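Long-range contacts in proteinase K (Serratia sp., PDB 2B6N), which probably cleaves peptide bonds within proteins as a subtilisin-like serine endopeptidase of the S8 family, the part described being its calcium-binding catalytic domain: residues 37-42 against 97-102; 47-52 against 91-96; 77-82 against 206-211; 126-131 against 226-231; 153-158 against 167-172. One frame throughout, in Å; residues are numbered along the deposited sequence.

Contact 1: residues 37-42 against 97-102; sequences VIDTGV and RVLNCS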
# COMPACT_ATOMS: atom_id res chain seq x y z
N VAL A 37 -4.12 7.21 -2.68
CA VAL A 37 -3.09 7.15 -1.66
C VAL A 37 -3.49 8.08 -0.52
O VAL A 37 -3.40 9.30 -0.66
CB VAL A 37 -1.71 7.54 -2.24
CG1 VAL A 37 -0.63 7.46 -1.15
CG2 VAL A 37 -1.37 6.61 -3.42
N ILE A 38 -3.99 7.50 0.56
CA ILE A 38 -4.50 8.28 1.70
C ILE A 38 -3.34 8.45 2.68
O ILE A 38 -2.97 7.49 3.35
CB ILE A 38 -5.71 7.57 2.39
CG1 ILE A 38 -6.81 7.28 1.35
CG2 ILE A 38 -6.23 8.43 3.58
CD1 ILE A 38 -7.97 6.36 1.83
N ASP A 39 -2.75 9.64 2.73
CA ASP A 39 -1.41 9.76 3.31
C ASP A 39 -1.06 11.25 3.45
O ASP A 39 -1.96 12.11 3.62
CB ASP A 39 -0.41 9.02 2.38
CG ASP A 39 0.77 8.43 3.13
OD1 ASP A 39 1.58 9.22 3.70
OD2 ASP A 39 0.90 7.17 3.12
N THR A 40 0.23 11.57 3.36
CA THR A 40 0.71 12.93 3.56
C THR A 40 0.61 13.79 2.29
O THR A 40 1.05 14.94 2.29
CB THR A 40 2.19 12.97 4.03
OG1 THR A 40 3.03 12.40 3.01
CG2 THR A 40 2.39 12.23 5.35
N GLY A 41 0.02 13.23 1.23
CA GLY A 41 -0.05 13.88 -0.07
C GLY A 41 0.92 13.18 -1.02
O GLY A 41 1.59 12.25 -0.62
N VAL A 42 0.99 13.64 -2.27
CA VAL A 42 1.91 13.06 -3.25
C VAL A 42 2.54 14.18 -4.05
O VAL A 42 1.83 15.10 -4.48
CB VAL A 42 1.19 12.09 -4.25
CG1 VAL A 42 2.19 11.54 -5.27
CG2 VAL A 42 0.50 10.93 -3.52
N ARG A 97 -4.84 13.73 0.82
CA ARG A 97 -3.98 14.16 1.93
C ARG A 97 -4.75 14.28 3.25
O ARG A 97 -5.63 15.15 3.42
CB ARG A 97 -3.22 15.45 1.57
CG ARG A 97 -2.40 16.01 2.74
CD ARG A 97 -1.54 17.20 2.30
NE ARG A 97 -0.63 17.65 3.35
CZ ARG A 97 -0.57 18.88 3.86
NH1 ARG A 97 -1.37 19.85 3.41
NH2 ARG A 97 0.31 19.15 4.82
N VAL A 98 -4.41 13.39 4.19
CA VAL A 98 -5.05 13.38 5.50
C VAL A 98 -4.03 13.52 6.63
O VAL A 98 -4.40 13.53 7.82
CB VAL A 98 -5.94 12.13 5.72
CG1 VAL A 98 -7.01 12.04 4.64
CG2 VAL A 98 -5.10 10.83 5.76
N LEU A 99 -2.76 13.60 6.25
CA LEU A 99 -1.68 13.70 7.23
C LEU A 99 -0.88 14.94 6.91
O LEU A 99 -0.67 15.24 5.74
CB LEU A 99 -0.77 12.45 7.16
CG LEU A 99 -1.42 11.09 7.42
CD1 LEU A 99 -0.36 9.99 7.41
CD2 LEU A 99 -2.18 11.12 8.75
N ASN A 100 -0.47 15.66 7.96
CA ASN A 100 0.20 16.96 7.79
C ASN A 100 1.72 16.86 7.45
O ASN A 100 2.24 15.76 7.18
CB ASN A 100 -0.07 17.87 9.02
CG ASN A 100 0.50 17.31 10.31
OD1 ASN A 100 1.50 16.59 10.31
ND2 ASN A 100 -0.13 17.67 11.42
N CYS A 101 2.41 18.00 7.42
CA CYS A 101 3.83 18.02 7.04
C CYS A 101 4.71 17.20 7.99
O CYS A 101 5.79 16.75 7.61
CB CYS A 101 4.34 19.47 6.92
SG CYS A 101 3.57 20.49 5.59
N SER A 102 4.24 17.00 9.22
CA SER A 102 4.97 16.22 10.22
C SER A 102 4.48 14.76 10.27
O SER A 102 5.00 13.95 11.05
CB SER A 102 4.83 16.90 11.61
O HOH W 1 2.03 16.41 4.26
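D39 and R97 bridge as parallel strand neighbours, their CA atoms 5.3 Å apart, and beyond them the chains leave the sheet, T40 lying by L99 and G41 turning back beside R97. One carbonyl gathers the departing backbone: V98 N sits 2.8 Å from D39 O, nearly along the C=O axis, whereas L99 N, 3.1 Å from D39 O, comes from above the carbonyl plane. R97 CA adds a C-H contact to the same oxygen. Among the side chains, the T40 methyl CG2 packs 3.6 Å from L99 CB; with chi1 at 63°, its hydroxyl OG1 takes the crowded position between backbone N and carbonyl carbon, and is held by G73 N and D68. R97 runs extended from CG to NE past the carbonyl of T40. Its weak bond from NE to T40 O, 3.4 Å long, is supplemented by a water that donates to T40 O at 2.6 Å and accepts from R97 NE. The guanidinium also salt-bridges D58 and D61. G41, with backbone angles suited to glycine, presents its CA to R97 CB. Packing is tighter than usual where I38 CG2 meets V98 CG2 at 3.4 Å. D39, the predicted aspartate of the charge-relay triad, is steadied by T40 N, 2.7 Å from D39 OD1 on the anti lone pair, and the same OD1 accepts from H72 ND1. Helix 72-81 approaches D39 and T40 through V76 and H72, helix 107-120 packs on I38 and V98 through V117 and V110, and strands 92-97 and 125-129 hydrogen-bond to strand 34-39 in the parallel sheet.

Contact 2: residues 47-52 against 91-96; sequences NEFGGR and VNVVGV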
# COMPACT_ATOMS: atom_id res chain seq x y z
N ASN A 47 9.25 12.46 -11.25
CA ASN A 47 9.54 11.76 -12.51
C ASN A 47 8.97 10.34 -12.52
O ASN A 47 8.62 9.84 -13.59
CB ASN A 47 11.05 11.66 -12.74
CG ASN A 47 11.71 13.01 -12.97
OD1 ASN A 47 11.06 13.98 -13.35
ND2 ASN A 47 13.02 13.07 -12.72
N GLU A 48 8.91 9.71 -11.35
CA GLU A 48 8.32 8.36 -11.21
C GLU A 48 6.92 8.18 -11.80
O GLU A 48 6.56 7.08 -12.23
CB GLU A 48 8.33 7.90 -9.75
CG GLU A 48 9.71 7.37 -9.28
CD GLU A 48 10.15 6.15 -10.05
OE1 GLU A 48 9.63 5.05 -9.79
OE2 GLU A 48 11.03 6.30 -10.92
N PHE A 49 6.12 9.25 -11.79
CA PHE A 49 4.70 9.11 -12.12
C PHE A 49 4.38 9.42 -13.57
O PHE A 49 3.35 9.00 -14.08
CB PHE A 49 3.84 9.96 -11.17
CG PHE A 49 4.05 9.63 -9.72
CD1 PHE A 49 4.59 10.58 -8.85
CD2 PHE A 49 3.78 8.34 -9.25
CE1 PHE A 49 4.82 10.25 -7.51
CE2 PHE A 49 4.01 8.01 -7.92
CZ PHE A 49 4.53 8.97 -7.05
N GLY A 50 5.27 10.17 -14.24
CA GLY A 50 5.09 10.48 -15.65
C GLY A 50 3.70 11.03 -15.98
O GLY A 50 3.11 10.67 -17.00
N GLY A 51 3.18 11.90 -15.13
CA GLY A 51 1.85 12.46 -15.42
C GLY A 51 0.67 11.69 -14.84
O GLY A 51 -0.44 12.22 -14.83
N ARG A 52 0.90 10.48 -14.36
CA ARG A 52 -0.22 9.65 -13.86
C ARG A 52 -0.70 10.01 -12.45
O ARG A 52 -1.69 9.45 -11.98
CB ARG A 52 0.13 8.15 -13.93
CG ARG A 52 0.37 7.64 -15.33
CD ARG A 52 0.96 6.23 -15.33
NE ARG A 52 2.37 6.22 -14.89
CZ ARG A 52 2.80 5.63 -13.77
NH1 ARG A 52 1.96 5.01 -12.96
NH2 ARG A 52 4.10 5.68 -13.46
N VAL A 91 -0.51 2.53 -13.51
CA VAL A 91 -1.69 2.84 -12.71
C VAL A 91 -1.88 4.35 -12.60
O VAL A 91 -0.91 5.12 -12.65
CB VAL A 91 -1.60 2.21 -11.28
CG1 VAL A 91 -0.65 2.99 -10.38
CG2 VAL A 91 -2.98 2.06 -10.64
N ASN A 92 -3.13 4.79 -12.47
CA ASN A 92 -3.40 6.19 -12.09
C ASN A 92 -3.28 6.34 -10.58
O ASN A 92 -3.70 5.47 -9.83
CB ASN A 92 -4.79 6.60 -12.57
CG ASN A 92 -4.94 6.40 -14.05
OD1 ASN A 92 -4.21 7.01 -14.83
ND2 ASN A 92 -5.84 5.49 -14.45
N VAL A 93 -2.67 7.45 -10.15
CA VAL A 93 -2.40 7.71 -8.75
C VAL A 93 -3.14 8.98 -8.36
O VAL A 93 -3.02 10.01 -9.03
CB VAL A 93 -0.88 7.90 -8.47
CG1 VAL A 93 -0.63 8.32 -7.00
CG2 VAL A 93 -0.12 6.61 -8.80
N VAL A 94 -3.92 8.89 -7.29
CA VAL A 94 -4.66 10.04 -6.75
C VAL A 94 -4.30 10.26 -5.28
O VAL A 94 -4.52 9.41 -4.41
CB VAL A 94 -6.20 9.89 -6.92
CG1 VAL A 94 -6.93 11.10 -6.27
CG2 VAL A 94 -6.58 9.77 -8.37
N GLY A 95 -3.75 11.44 -4.99
CA GLY A 95 -3.41 11.80 -3.62
C GLY A 95 -4.60 12.29 -2.82
O GLY A 95 -5.36 13.18 -3.25
N VAL A 96 -4.79 11.67 -1.65
CA VAL A 96 -5.81 12.09 -0.69
C VAL A 96 -5.05 12.43 0.59
O VAL A 96 -4.61 11.54 1.31
CB VAL A 96 -6.88 11.00 -0.46
CG1 VAL A 96 -7.99 11.50 0.46
CG2 VAL A 96 -7.49 10.61 -1.81
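R52 meets the start of strand 92-97 with both its backbone and its side chain. Its carbonyl receives V93 N, 2.9 Å from R52 O, in an almost straight bond with an N-H...O angle of 173°. Its guanidinium returns the grip on the preceding peptide: NH1 lies 2.9 Å from V91 O, in the guanidinium plane and on a lone pair of the carbonyl. A bend in the arginine chain at chi3 (-73°) curls it round that oxygen, with R52 CB 3.4 Å and R52 CD 3.5 Å from V91 O. Beside these polar contacts, V93 CG2 lies oblique to the F49 ring, 4.3 Å from F49 CD2. The next shell sets R52 in place. A type I' turn from F49 to R52, closed by R52 N at 2.9 Å from F49 O, passes through G50 and G51 with positive phi, while the E48 carboxylate accepts from T84 N and Y85 N. F49 and V93 both pack on A77 of helix 72-81. The turn thus delivers the chain into edge strand 53-58 beside strand 92-97. As R52 NH2 also bonds G81 O, two backbone carbonyls draw on the guanidinium, and their dipoles probably help to stabilise its positive charge.

Contact 3: residues 77-82 against 206-211; sequences AGTIGG and ITSSWY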
# COMPACT_ATOMS: atom_id res chain seq x y z
N ALA A 77 3.32 6.14 -2.68
CA ALA A 77 2.78 6.21 -4.04
C ALA A 77 3.75 5.64 -5.08
O ALA A 77 3.34 4.94 -6.01
CB ALA A 77 2.41 7.66 -4.38
N GLY A 78 5.05 5.91 -4.92
CA GLY A 78 6.03 5.36 -5.88
C GLY A 78 6.10 3.83 -5.80
O GLY A 78 6.32 3.16 -6.79
N THR A 79 5.93 3.26 -4.61
CA THR A 79 5.93 1.81 -4.49
C THR A 79 4.72 1.19 -5.22
O THR A 79 4.82 0.12 -5.83
CB THR A 79 6.02 1.35 -3.01
OG1 THR A 79 7.28 1.78 -2.50
CG2 THR A 79 5.96 -0.20 -2.89
N ILE A 80 3.58 1.88 -5.18
CA ILE A 80 2.40 1.39 -5.90
C ILE A 80 2.61 1.50 -7.43
O ILE A 80 2.39 0.53 -8.17
CB ILE A 80 1.10 2.18 -5.52
CG1 ILE A 80 0.79 2.07 -4.01
CG2 ILE A 80 -0.09 1.63 -6.37
CD1 ILE A 80 -0.50 2.85 -3.59
N GLY A 81 3.06 2.67 -7.87
CA GLY A 81 2.95 3.01 -9.30
C GLY A 81 4.07 3.73 -9.99
O GLY A 81 3.91 4.18 -11.12
N GLY A 82 5.21 3.87 -9.32
CA GLY A 82 6.40 4.48 -9.94
C GLY A 82 6.97 3.69 -11.11
O GLY A 82 6.92 2.45 -11.11
N ILE A 206 13.01 -0.19 2.02
CA ILE A 206 12.35 -0.11 0.72
C ILE A 206 12.70 1.22 0.06
O ILE A 206 12.51 2.28 0.66
CB ILE A 206 10.79 -0.20 0.88
CG1 ILE A 206 10.38 -1.55 1.50
CG2 ILE A 206 10.07 0.09 -0.48
CD1 ILE A 206 10.87 -2.80 0.72
N THR A 207 13.22 1.16 -1.16
CA THR A 207 13.55 2.38 -1.90
C THR A 207 12.40 2.79 -2.82
O THR A 207 11.78 1.94 -3.49
CB THR A 207 14.83 2.21 -2.73
OG1 THR A 207 15.89 1.75 -1.88
CG2 THR A 207 15.22 3.57 -3.35
N SER A 208 12.14 4.10 -2.84
CA SER A 208 11.05 4.66 -3.66
C SER A 208 11.27 6.17 -3.82
O SER A 208 12.28 6.70 -3.38
CB SER A 208 9.68 4.37 -3.02
OG SER A 208 8.62 4.67 -3.91
N SER A 209 10.31 6.84 -4.44
CA SER A 209 10.35 8.28 -4.67
C SER A 209 10.24 9.06 -3.36
O SER A 209 9.79 8.53 -2.35
CB SER A 209 9.22 8.66 -5.63
OG SER A 209 8.09 7.86 -5.33
N TRP A 210 10.66 10.32 -3.38
CA TRP A 210 10.63 11.19 -2.20
C TRP A 210 10.32 12.61 -2.67
O TRP A 210 10.51 12.93 -3.84
CB TRP A 210 11.98 11.16 -1.48
CG TRP A 210 12.01 11.75 -0.06
CD1 TRP A 210 12.71 12.86 0.37
CD2 TRP A 210 11.32 11.24 1.08
NE1 TRP A 210 12.49 13.06 1.72
CE2 TRP A 210 11.65 12.07 2.18
CE3 TRP A 210 10.47 10.14 1.28
CZ2 TRP A 210 11.14 11.85 3.47
CZ3 TRP A 210 9.97 9.91 2.57
CH2 TRP A 210 10.31 10.77 3.65
N TYR A 211 9.84 13.44 -1.75
CA TYR A 211 9.22 14.72 -2.10
C TYR A 211 10.18 15.89 -2.35
O TYR A 211 9.76 16.93 -2.83
CB TYR A 211 8.20 15.12 -1.02
CG TYR A 211 8.81 15.86 0.17
CD1 TYR A 211 8.52 17.21 0.39
CD2 TYR A 211 9.68 15.22 1.05
CE1 TYR A 211 9.11 17.91 1.47
CE2 TYR A 211 10.26 15.90 2.13
CZ TYR A 211 9.95 17.23 2.34
OH TYR A 211 10.53 17.90 3.41
O HOH W 2 9.42 0.50 -4.02
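G78 and T79, on the helix that starts with the predicted charge-relay histidine H72 of the subtilisin-like fold, face S208 and S209 of strand 206-209, one half of an antiparallel pair with strand 217-220. The short axes of helix and strand pass 6.8 Å apart, almost at right angles (94°). No clear hydrogen bond links the two segments directly; the fit depends on glycine exposing the helix backbone to two serine hydroxyls. S208 extends OG anti to its backbone N (chi1 -169°), bringing S208 OG 3.3 Å from G78 C. It also lies near T79 N, but the angle there is too poor for a bond, and its hydroxyl is instead hydrogen-bonded to H75 O. S209 turns the other way, with chi1 at 37° placing OG between its backbone N and carbonyl carbon; that atom stops 3.3 Å from G78 CA and bonds to T74 O. Both hydroxyls therefore reach carbonyls of the preceding helical turn, and G78, having no side chain, lets them come right up to its backbone. At the start of the strand, I206 CG2 rests 3.8 Å from T79 OG1, while the isoleucine also touches M225 and H229 of helix 223-240, so that the strand packs on two helices of the catalytic core. A single water completes the join: it accepts from T79 OG1 at 2.9 Å, a proton for which H75 O is only a weak second acceptor, and donates to T207 O at 2.8 Å.

Contact 4: residues 126-131 against 226-231; sequences VANMSL and ASPHVA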
# COMPACT_ATOMS: atom_id res chain seq x y z
N VAL A 126 -8.35 0.97 -6.07
CA VAL A 126 -7.76 0.48 -4.83
C VAL A 126 -7.38 1.70 -4.00
O VAL A 126 -7.03 2.74 -4.54
CB VAL A 126 -6.52 -0.44 -5.10
CG1 VAL A 126 -5.38 0.32 -5.76
CG2 VAL A 126 -6.01 -1.07 -3.80
N ALA A 127 -7.47 1.57 -2.68
CA ALA A 127 -7.05 2.66 -1.79
C ALA A 127 -6.01 2.10 -0.84
O ALA A 127 -6.16 0.98 -0.35
CB ALA A 127 -8.23 3.24 -1.01
N ASN A 128 -4.96 2.87 -0.58
CA ASN A 128 -3.92 2.47 0.36
C ASN A 128 -3.91 3.38 1.57
O ASN A 128 -3.92 4.61 1.41
CB ASN A 128 -2.54 2.55 -0.32
CG ASN A 128 -1.42 2.08 0.58
OD1 ASN A 128 -0.76 2.88 1.29
ND2 ASN A 128 -1.23 0.77 0.61
N MET A 129 -3.86 2.78 2.76
CA MET A 129 -3.74 3.53 4.00
C MET A 129 -2.51 3.10 4.79
O MET A 129 -2.59 2.20 5.63
CB MET A 129 -5.00 3.33 4.86
CG MET A 129 -6.27 3.85 4.19
SD MET A 129 -7.69 3.75 5.32
CE MET A 129 -7.31 5.01 6.50
N SER A 130 -1.38 3.74 4.51
CA SER A 130 -0.14 3.55 5.29
C SER A 130 -0.13 4.48 6.51
O SER A 130 0.67 5.42 6.60
CB SER A 130 1.09 3.80 4.39
OG SER A 130 1.22 2.72 3.45
N LEU A 131 -1.01 4.18 7.46
CA LEU A 131 -1.22 5.00 8.64
C LEU A 131 -2.09 4.18 9.58
O LEU A 131 -2.77 3.23 9.16
CB LEU A 131 -1.94 6.32 8.28
CG LEU A 131 -3.35 6.24 7.69
CD1 LEU A 131 -4.44 6.12 8.79
CD2 LEU A 131 -3.59 7.46 6.83
N ALA A 226 5.19 -1.77 3.26
CA ALA A 226 4.70 -3.10 2.84
C ALA A 226 3.34 -2.95 2.18
O ALA A 226 3.10 -3.52 1.10
CB ALA A 226 4.60 -4.03 4.04
N SER A 227 2.46 -2.17 2.83
CA SER A 227 1.11 -1.92 2.31
C SER A 227 1.03 -1.61 0.79
O SER A 227 0.31 -2.28 0.07
CB SER A 227 0.39 -0.84 3.16
OG SER A 227 -0.99 -0.77 2.84
N PRO A 228 1.76 -0.58 0.30
CA PRO A 228 1.70 -0.24 -1.13
C PRO A 228 2.16 -1.35 -2.09
O PRO A 228 1.75 -1.36 -3.26
CB PRO A 228 2.62 0.98 -1.25
CG PRO A 228 3.51 0.90 -0.08
CD PRO A 228 2.60 0.39 1.03
N HIS A 229 3.02 -2.27 -1.64
CA HIS A 229 3.35 -3.41 -2.53
C HIS A 229 2.04 -4.16 -2.81
O HIS A 229 1.77 -4.54 -3.97
CB HIS A 229 4.38 -4.36 -1.90
CG HIS A 229 5.78 -3.82 -1.85
ND1 HIS A 229 6.23 -2.99 -0.84
CD2 HIS A 229 6.86 -4.06 -2.65
CE1 HIS A 229 7.51 -2.71 -1.04
NE2 HIS A 229 7.91 -3.34 -2.13
N VAL A 230 1.25 -4.39 -1.76
CA VAL A 230 -0.03 -5.12 -1.88
C VAL A 230 -1.06 -4.33 -2.68
O VAL A 230 -1.76 -4.90 -3.54
CB VAL A 230 -0.58 -5.56 -0.49
CG1 VAL A 230 -1.92 -6.34 -0.62
CG2 VAL A 230 0.46 -6.42 0.23
N ALA A 231 -1.17 -3.03 -2.42
CA ALA A 231 -2.04 -2.16 -3.21
C ALA A 231 -1.68 -2.19 -4.69
O ALA A 231 -2.57 -2.25 -5.56
CB ALA A 231 -1.98 -0.71 -2.67
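N128 points its amide at S227 with an ND2 to OG separation of only 2.7 Å, yet the N-H...O angle of 122° makes this a weak bond. It lies in the buried middle of the protein, between a strand and a helix. N128 CG stands anti to the backbone N (chi1 -177°), which carries ND2 to the helix turn at S227 and P228, 3.3 Å from P228 N, a close approach without a hydrogen bond. The amide also touches a methyl, with N128 ND2 3.7 Å from A231 CB. Strand 126-129 and helix 226-231 run almost exactly antiparallel (175°), their axes 8.3 Å apart, in the alpha/beta layering of the subtilisin-like fold, where helix 223-240 carries the predicted nucleophile S224 near its start. The helix is kinked where P228 N and H229 N lack their bonds to the turn before. Farther down, V126 CG2 meets A231 CB at 4.2 Å. At the other end S130, centre of an inverse gamma turn, holds OG 3.6 Å from P228 CD and hydrogen-bonds S224 O. S130 and L131 probably correspond to the start of the segment that, in relatives such as subtilisin, lines the substrate cleft.

Contact 5: residues 153-158 against 167-172; sequences FVVAAG and YSPARA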
# COMPACT_ATOMS: atom_id res chain seq x y z
N PHE A 153 -9.61 -1.80 -0.12
CA PHE A 153 -8.73 -1.08 0.81
C PHE A 153 -7.60 -1.95 1.35
O PHE A 153 -7.82 -3.07 1.82
CB PHE A 153 -9.52 -0.51 2.00
CG PHE A 153 -10.04 0.86 1.76
CD1 PHE A 153 -11.02 1.08 0.81
CD2 PHE A 153 -9.55 1.92 2.49
CE1 PHE A 153 -11.50 2.35 0.58
CE2 PHE A 153 -10.03 3.21 2.27
CZ PHE A 153 -11.00 3.42 1.31
N VAL A 154 -6.39 -1.39 1.30
CA VAL A 154 -5.18 -2.08 1.73
C VAL A 154 -4.52 -1.16 2.76
O VAL A 154 -4.35 0.03 2.50
CB VAL A 154 -4.21 -2.31 0.54
CG1 VAL A 154 -2.96 -3.08 1.02
CG2 VAL A 154 -4.91 -3.09 -0.59
N VAL A 155 -4.17 -1.70 3.92
CA VAL A 155 -3.71 -0.90 5.07
C VAL A 155 -2.50 -1.52 5.77
O VAL A 155 -2.33 -2.75 5.76
CB VAL A 155 -4.85 -0.61 6.12
CG1 VAL A 155 -6.13 -0.17 5.41
CG2 VAL A 155 -5.14 -1.83 7.03
N ALA A 156 -1.68 -0.66 6.38
CA ALA A 156 -0.51 -1.12 7.13
C ALA A 156 -0.94 -1.75 8.44
O ALA A 156 -1.89 -1.26 9.10
CB ALA A 156 0.45 0.04 7.37
N ALA A 157 -0.28 -2.84 8.83
CA ALA A 157 -0.57 -3.50 10.11
C ALA A 157 -0.10 -2.66 11.31
O ALA A 157 -0.71 -2.71 12.38
CB ALA A 157 0.06 -4.89 10.17
N GLY A 158 0.93 -1.85 11.10
CA GLY A 158 1.49 -1.02 12.17
C GLY A 158 2.88 -1.50 12.60
O GLY A 158 3.24 -2.66 12.39
N TYR A 167 -5.37 -1.98 16.72
CA TYR A 167 -5.20 -0.70 16.00
C TYR A 167 -6.18 -0.57 14.85
O TYR A 167 -6.60 -1.58 14.29
CB TYR A 167 -3.76 -0.58 15.45
CG TYR A 167 -2.70 -0.82 16.51
CD1 TYR A 167 -2.09 -2.05 16.65
CD2 TYR A 167 -2.35 0.20 17.40
CE1 TYR A 167 -1.13 -2.28 17.64
CE2 TYR A 167 -1.41 -0.01 18.39
CZ TYR A 167 -0.80 -1.25 18.50
OH TYR A 167 0.14 -1.44 19.48
N SER A 168 -6.54 0.67 14.51
CA SER A 168 -7.39 0.98 13.36
C SER A 168 -6.63 1.86 12.36
O SER A 168 -5.92 2.78 12.77
CB SER A 168 -8.67 1.71 13.79
OG SER A 168 -9.53 0.84 14.52
N PRO A 169 -6.83 1.63 11.04
CA PRO A 169 -7.76 0.65 10.46
C PRO A 169 -7.26 -0.80 10.34
O PRO A 169 -7.95 -1.63 9.73
CB PRO A 169 -8.02 1.22 9.07
CG PRO A 169 -6.70 1.81 8.68
CD PRO A 169 -6.20 2.46 10.00
N ALA A 170 -6.09 -1.10 10.90
CA ALA A 170 -5.53 -2.48 10.85
C ALA A 170 -6.55 -3.59 11.16
O ALA A 170 -6.59 -4.64 10.47
CB ALA A 170 -4.28 -2.61 11.75
N ARG A 171 -7.36 -3.38 12.19
CA ARG A 171 -8.29 -4.42 12.65
C ARG A 171 -9.57 -4.48 11.84
O ARG A 171 -10.36 -5.45 11.99
CB ARG A 171 -8.61 -4.21 14.15
CG ARG A 171 -9.57 -3.05 14.37
CD ARG A 171 -9.84 -2.78 15.88
NE ARG A 171 -11.05 -1.97 15.98
CZ ARG A 171 -11.85 -1.85 17.05
NH1 ARG A 171 -11.61 -2.49 18.18
NH2 ARG A 171 -12.91 -1.06 16.97
N ALA A 172 -9.82 -3.46 11.02
CA ALA A 172 -11.09 -3.36 10.28
C ALA A 172 -11.31 -4.65 9.49
O ALA A 172 -10.44 -5.07 8.73
CB ALA A 172 -11.11 -2.15 9.35
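V155 lays its forked side chain across P169 and A170, one branch to each. The two gamma carbons divide the work: CG1, anti to the valine's carbonyl carbon (chi1 -45°), touches the proline ring with V155 CG1 3.9 Å from P169 CG, while CG2 turns to the next residue, V155 CG2 lying 3.9 Å from A170 CA. Valine and proline cross obliquely, and the meeting is purely apolar. A170 continues the contact, its methyl against two successive carbonyls: A170 CB is 3.6 Å from A157 O and 3.8 Å from A156 O. No hydrogen bond crosses between the segments. The peptide before P169 is cis, and P169 opens a type I turn closed by A172 N, 2.9 Å from P169 O; R171 N, 2.9 Å from Y167 O, joins the turn to the short strand 167-168. A157 O is fixed further by N192, and G158 N bonds T223 OG1 next to the predicted nucleophile S224, close to which A156 also lies. As in related subtilases, residues 156-158 probably form part of a wall of the S1 pocket, and the loop packs behind them. P169 reaches V143 of helix 137-148 and M129 of strand 125-129, V155 packs on M129 and on T177 of strand 176-181, and strand 152-156 lies between those two strands in the parallel sheet, with S168 OG and R171 NE held by D140 of the helix.

Contacts 1, 4 and 5 are stitched together by neighbouring strands of the parallel sheet: I38 N lies 3.0 Å from N128 O, and M129 N 2.8 Å from V154 O. Contact 2 meets contact 3 where F49 CZ is 3.8 Å from G78 N, and contact 3 touches contact 4 where T79 CG2 lies 3.5 Å from H229 ND1. Contacts 1, 4 and 5 border the predicted triad: the side chain of D39 in contact 1 is about 3 Å from that of H72, and the side chains of S130 (contact 4) and A156 (contact 5) are each about 4 Å from that of S224. The calcium ion is about 13 Å from the I206 side chain of contact 3.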